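Local coordinates for protein amidohydrolase (Brucella melitensis biovar Abortus, PDB 4F0L) that probably acts as a metal-dependent deaminase of the amidohydrolase family, with an iron ion bound at its metal site in the crystal, at residues B[96-105]-B[450-458]. Sequence-based numbering, arbitrary orientation. Where two conformers were deposited one is given.
Sequences KFALTMTPEQ and QKALGELLA
Leu456 reaches from helix 442-457 into the bend between helices 88-100 and 103-119, its two methyls serving different neighbours. CD1 meets Met101 CE at 3.6 Å and the Phe97 ring at CE2, 3.9 Å away, while CD2 lies against the polar atoms Gln105 OE1 and Thr100 OG1, the latter donating to Lys96 O. Around the Phe97 ring, Leu453 CD1 abuts the edge near the ring plane, and Leu457 CD2 approaches CZ obliquely. Ala452 CB packs on Gln105 CG.

The polar link is a single, nearly straight hydrogen bond: Gln105 NE2 donates in its amide plane to Glu455 OE1 (2.8 Å, 176°), reaching that oxygen on its anti side, somewhat out of the carboxylate plane. In Gln105, chi1 (-68°) sets CG beside the backbone N and the extended chain carries the amide alongside the turn, where OE1 accepts from Thr102 N at 3.0 Å, from above the carbonyl plane. Both ends of the amide are thus held, which fixes its flip.

Gln105 N in turn bonds Thr102 OG1, completing a capping box at the start of helix 103-119. Through the Leu456 packing and the Gln105-Glu455 bond, helix 442-457 docks on the turn joining two helices of the amidohydrolase TIM-barrel fold, with Met101 about 10 Å from the iron ligand His67 between side chains.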
ATOM      1  N   LYS B  96      21.817  -9.538 -12.268  1.00 36.97           N
ATOM      2  CA  LYS B  96      22.659  -8.417 -12.707  1.00 37.10           C
ATOM      3  C   LYS B  96      23.281  -7.691 -11.505  1.00 34.91           C
ATOM      4  O   LYS B  96      24.494  -7.480 -11.482  1.00 34.33           O
ATOM      5  CB  LYS B  96      21.896  -7.424 -13.570  1.00 40.03           C
ATOM      6  CG  LYS B  96      22.703  -6.169 -13.901  1.00 43.12           C
ATOM      7  CD  LYS B  96      22.106  -5.378 -15.054  1.00 47.17           C
ATOM      8  CE  LYS B  96      22.625  -3.942 -15.065  1.00 50.09           C
ATOM      9  NZ  LYS B  96      22.342  -3.228 -16.346  1.00 53.16           N
ATOM     10  N   PHE B  97      22.460  -7.349 -10.501  1.00 31.42           N
ATOM     11  CA  PHE B  97      22.973  -6.746  -9.258  1.00 30.08           C
ATOM     12  C   PHE B  97      23.866  -7.719  -8.463  1.00 29.25           C
ATOM     13  O   PHE B  97      24.963  -7.351  -8.059  1.00 27.17           O
ATOM     14  CB  PHE B  97      21.838  -6.239  -8.347  1.00 28.72           C
ATOM     15  CG  PHE B  97      21.307  -4.889  -8.739  1.00 29.37           C
ATOM     16  CD1 PHE B  97      20.548  -4.745  -9.896  1.00 30.34           C
ATOM     17  CD2 PHE B  97      21.599  -3.756  -7.977  1.00 28.60           C
ATOM     18  CE1 PHE B  97      20.064  -3.497 -10.277  1.00 31.27           C
ATOM     19  CE2 PHE B  97      21.125  -2.513  -8.352  1.00 28.41           C
ATOM     20  CZ  PHE B  97      20.354  -2.384  -9.500  1.00 30.21           C
ATOM     21  N   ALA B  98      23.359  -8.926  -8.212  1.00 27.21           N
ATOM     22  CA  ALA B  98      24.048  -9.901  -7.358  1.00 27.41           C
ATOM     23  C   ALA B  98      25.453 -10.222  -7.903  1.00 26.86           C
ATOM     24  O   ALA B  98      26.393 -10.315  -7.136  1.00 24.40           O
ATOM     25  CB  ALA B  98      23.213 -11.182  -7.183  1.00 26.35           C
ATOM     26  N   LEU B  99      25.595 -10.313  -9.226  1.00 27.43           N
ATOM     27  CA  LEU B  99      26.845 -10.789  -9.816  1.00 28.54           C
ATOM     28  C   LEU B  99      27.874  -9.684 -10.032  1.00 28.65           C
ATOM     29  O   LEU B  99      29.024 -10.003 -10.262  1.00 29.27           O
ATOM     30  CB  LEU B  99      26.595 -11.555 -11.126  1.00 29.39           C
ATOM     31  CG  LEU B  99      25.842 -12.891 -10.992  1.00 29.62           C
ATOM     32  CD1 LEU B  99      25.489 -13.465 -12.355  1.00 29.94           C
ATOM     33  CD2 LEU B  99      26.646 -13.902 -10.178  1.00 29.47           C
ATOM     34  N   THR B 100      27.489  -8.407  -9.925  1.00 27.55           N
ATOM     35  CA  THR B 100      28.430  -7.299 -10.180  1.00 28.45           C
ATOM     36  C   THR B 100      28.703  -6.396  -8.977  1.00 27.01           C
ATOM     37  O   THR B 100      29.656  -5.620  -8.991  1.00 26.70           O
ATOM     38  CB  THR B 100      27.947  -6.389 -11.325  1.00 29.49           C
ATOM     39  OG1 THR B 100      26.641  -5.873 -11.005  1.00 30.61           O
ATOM     40  CG2 THR B 100      27.926  -7.149 -12.637  1.00 30.32           C
ATOM     41  N   MET B 101      27.899  -6.498  -7.923  1.00 25.67           N
ATOM     42  CA  MET B 101      28.052  -5.570  -6.815  1.00 25.47           C
ATOM     43  C   MET B 101      29.401  -5.755  -6.087  1.00 24.51           C
ATOM     44  O   MET B 101      29.775  -6.864  -5.749  1.00 24.44           O
ATOM     45  CB  MET B 101      26.899  -5.690  -5.837  1.00 25.60           C
ATOM     46  CG  MET B 101      26.780  -4.469  -4.925  1.00 26.68           C
ATOM     47  SD  MET B 101      25.291  -4.406  -3.937  1.00 28.00           S
ATOM     48  CE  MET B 101      24.148  -4.060  -5.264  1.00 25.99           C
ATOM     49  N   THR B 102      30.109  -4.655  -5.871  1.00 23.91           N
ATOM     50  CA  THR B 102      31.346  -4.643  -5.124  1.00 23.57           C
ATOM     51  C   THR B 102      31.069  -4.418  -3.619  1.00 23.20           C
ATOM     52  O   THR B 102      29.963  -4.010  -3.237  1.00 21.54           O
ATOM     53  CB  THR B 102      32.218  -3.494  -5.582  1.00 25.13           C
ATOM     54  OG1 THR B 102      31.582  -2.272  -5.189  1.00 24.58           O
ATOM     55  CG2 THR B 102      32.426  -3.517  -7.126  1.00 25.20           C
ATOM     56  N   PRO B 103      32.082  -4.670  -2.751  1.00 22.98           N
ATOM     57  CA  PRO B 103      31.844  -4.443  -1.319  1.00 22.17           C
ATOM     58  C   PRO B 103      31.548  -2.972  -0.964  1.00 22.25           C
ATOM     59  O   PRO B 103      30.698  -2.703  -0.122  1.00 21.76           O
ATOM     60  CB  PRO B 103      33.153  -4.910  -0.667  1.00 23.37           C
ATOM     61  CG  PRO B 103      33.716  -5.892  -1.640  1.00 23.64           C
ATOM     62  CD  PRO B 103      33.382  -5.325  -2.998  1.00 23.56           C
ATOM     63  N   GLU B 104      32.234  -2.033  -1.624  1.00 23.20           N
ATOM     64  CA  GLU B 104      31.986  -0.614  -1.442  0.50 23.00           C
ATOM     65  C   GLU B 104      30.537  -0.288  -1.796  1.00 22.44           C
ATOM     66  O   GLU B 104      29.847   0.447  -1.078  1.00 21.61           O
ATOM     67  CB  GLU B 104      32.942   0.193  -2.334  0.50 24.23           C
ATOM     68  CG  GLU B 104      34.420   0.105  -1.942  0.50 24.86           C
ATOM     69  CD  GLU B 104      35.154  -1.157  -2.414  0.50 25.02           C
ATOM     70  OE1 GLU B 104      34.615  -2.001  -3.182  0.50 23.56           O
ATOM     71  OE2 GLU B 104      36.325  -1.291  -1.996  0.50 26.32           O
ATOM     72  N   GLN B 105      30.070  -0.836  -2.916  1.00 22.18           N
ATOM     73  CA  GLN B 105      28.676  -0.603  -3.339  1.00 21.74           C
ATOM     74  C   GLN B 105      27.691  -1.249  -2.366  1.00 20.53           C
ATOM     75  O   GLN B 105      26.664  -0.661  -2.030  1.00 20.50           O
ATOM     76  CB  GLN B 105      28.432  -1.114  -4.763  1.00 22.09           C
ATOM     77  CG  GLN B 105      29.157  -0.318  -5.829  1.00 22.79           C
ATOM     78  CD  GLN B 105      29.235  -1.036  -7.151  1.00 23.00           C
ATOM     79  OE1 GLN B 105      28.974  -2.246  -7.240  1.00 22.02           O
ATOM     80  NE2 GLN B 105      29.621  -0.299  -8.186  1.00 23.46           N
ATOM     81  N   GLN B 450      23.207   6.892  -4.743  1.00 23.47           N
ATOM     82  CA  GLN B 450      23.013   7.257  -6.165  1.00 25.31           C
ATOM     83  C   GLN B 450      24.297   7.010  -6.972  1.00 26.73           C
ATOM     84  O   GLN B 450      24.230   6.545  -8.109  1.00 26.62           O
ATOM     85  CB  GLN B 450      22.552   8.711  -6.341  1.00 26.35           C
ATOM     86  CG  GLN B 450      21.153   8.998  -5.792  1.00 25.84           C
ATOM     87  CD  GLN B 450      20.081   8.201  -6.510  1.00 25.31           C
ATOM     88  OE1 GLN B 450      20.240   7.859  -7.667  1.00 26.23           O
ATOM     89  NE2 GLN B 450      19.012   7.876  -5.814  1.00 24.22           N
ATOM     90  N   LYS B 451      25.456   7.243  -6.356  1.00 27.99           N
ATOM     91  CA  LYS B 451      26.731   6.935  -7.009  1.00 29.57           C
ATOM     92  C   LYS B 451      26.832   5.431  -7.283  1.00 28.82           C
ATOM     93  O   LYS B 451      27.061   5.023  -8.422  1.00 30.09           O
ATOM     94  CB  LYS B 451      27.893   7.429  -6.152  1.00 31.04           C
ATOM     95  CG  LYS B 451      29.274   7.381  -6.807  1.00 33.50           C
ATOM     96  CD  LYS B 451      30.327   7.968  -5.852  1.00 34.94           C
ATOM     97  CE  LYS B 451      31.773   7.525  -6.157  1.00 36.86           C
ATOM     98  NZ  LYS B 451      32.598   8.504  -6.931  1.00 39.19           N
ATOM     99  N   ALA B 452      26.578   4.603  -6.270  1.00 27.03           N
ATOM    100  CA  ALA B 452      26.610   3.143  -6.453  1.00 27.18           C
ATOM    101  C   ALA B 452      25.594   2.647  -7.510  1.00 28.65           C
ATOM    102  O   ALA B 452      25.913   1.814  -8.359  1.00 30.56           O
ATOM    103  CB  ALA B 452      26.415   2.411  -5.123  1.00 24.82           C
ATOM    104  N   LEU B 453      24.391   3.195  -7.491  1.00 29.28           N
ATOM    105  CA  LEU B 453      23.361   2.831  -8.464  1.00 30.10           C
ATOM    106  C   LEU B 453      23.817   3.136  -9.901  1.00 32.39           C
ATOM    107  O   LEU B 453      23.700   2.283 -10.802  1.00 31.52           O
ATOM    108  CB  LEU B 453      22.043   3.560  -8.110  1.00 30.49           C
ATOM    109  CG  LEU B 453      20.738   2.897  -8.569  1.00 31.46           C
ATOM    110  CD1 LEU B 453      20.739   1.397  -8.267  1.00 30.66           C
ATOM    111  CD2 LEU B 453      19.526   3.575  -7.920  1.00 30.18           C
ATOM    112  N   GLY B 454      24.329   4.350 -10.107  1.00 33.22           N
ATOM    113  CA  GLY B 454      24.869   4.747 -11.381  1.00 35.49           C
ATOM    114  C   GLY B 454      25.908   3.767 -11.879  1.00 36.82           C
ATOM    115  O   GLY B 454      25.890   3.397 -13.048  1.00 38.47           O
ATOM    116  N   GLU B 455      26.811   3.337 -10.994  1.00 36.56           N
ATOM    117  CA  GLU B 455      27.839   2.374 -11.371  1.00 37.82           C
ATOM    118  C   GLU B 455      27.202   1.042 -11.787  1.00 39.14           C
ATOM    119  O   GLU B 455      27.566   0.457 -12.804  1.00 42.89           O
ATOM    120  CB  GLU B 455      28.844   2.165 -10.239  1.00 36.47           C
ATOM    121  CG  GLU B 455      29.735   3.378  -9.965  1.00 37.10           C
ATOM    122  CD  GLU B 455      30.347   3.384  -8.575  1.00 36.23           C
ATOM    123  OE1 GLU B 455      30.084   2.454  -7.779  1.00 36.32           O
ATOM    124  OE2 GLU B 455      31.095   4.326  -8.262  1.00 36.76           O
ATOM    125  N   LEU B 456      26.237   0.582 -11.009  1.00 39.12           N
ATOM    126  CA  LEU B 456      25.612  -0.724 -11.249  1.00 38.18           C
ATOM    127  C   LEU B 456      24.750  -0.774 -12.515  1.00 40.24           C
ATOM    128  O   LEU B 456      24.699  -1.813 -13.183  1.00 39.65           O
ATOM    129  CB  LEU B 456      24.791  -1.122 -10.041  1.00 35.89           C
ATOM    130  CG  LEU B 456      25.604  -1.504  -8.799  1.00 34.35           C
ATOM    131  CD1 LEU B 456      24.772  -1.378  -7.544  1.00 31.53           C
ATOM    132  CD2 LEU B 456      26.095  -2.925  -8.950  1.00 35.06           C
ATOM    133  N   LEU B 457      24.102   0.349 -12.843  1.00 40.86           N
ATOM    134  CA  LEU B 457      23.192   0.441 -13.987  1.00 43.36           C
ATOM    135  C   LEU B 457      23.841   0.961 -15.281  1.00 47.45           C
ATOM    136  O   LEU B 457      23.167   1.039 -16.311  1.00 48.57           O
ATOM    137  CB  LEU B 457      22.022   1.362 -13.654  1.00 41.85           C
ATOM    138  CG  LEU B 457      21.135   0.869 -12.516  1.00 40.79           C
ATOM    139  CD1 LEU B 457      20.141   1.944 -12.148  1.00 41.40           C
ATOM    140  CD2 LEU B 457      20.413  -0.430 -12.849  1.00 40.56           C
ATOM    141  N   ALA B 458      25.122   1.325 -15.238  1.00 48.53           N
ATOM    142  CA  ALA B 458      25.759   1.937 -16.402  1.00 52.34           C
ATOM    143  C   ALA B 458      26.001   0.915 -17.526  1.00 55.30           C
ATOM    144  O   ALA B 458      26.048  -0.298 -17.310  1.00 55.29           O
ATOM    145  CB  ALA B 458      27.050   2.625 -15.997  1.00 52.64           C
ATOM    146  OXT ALA B 458      26.133   1.279 -18.703  1.00 61.75           O
TER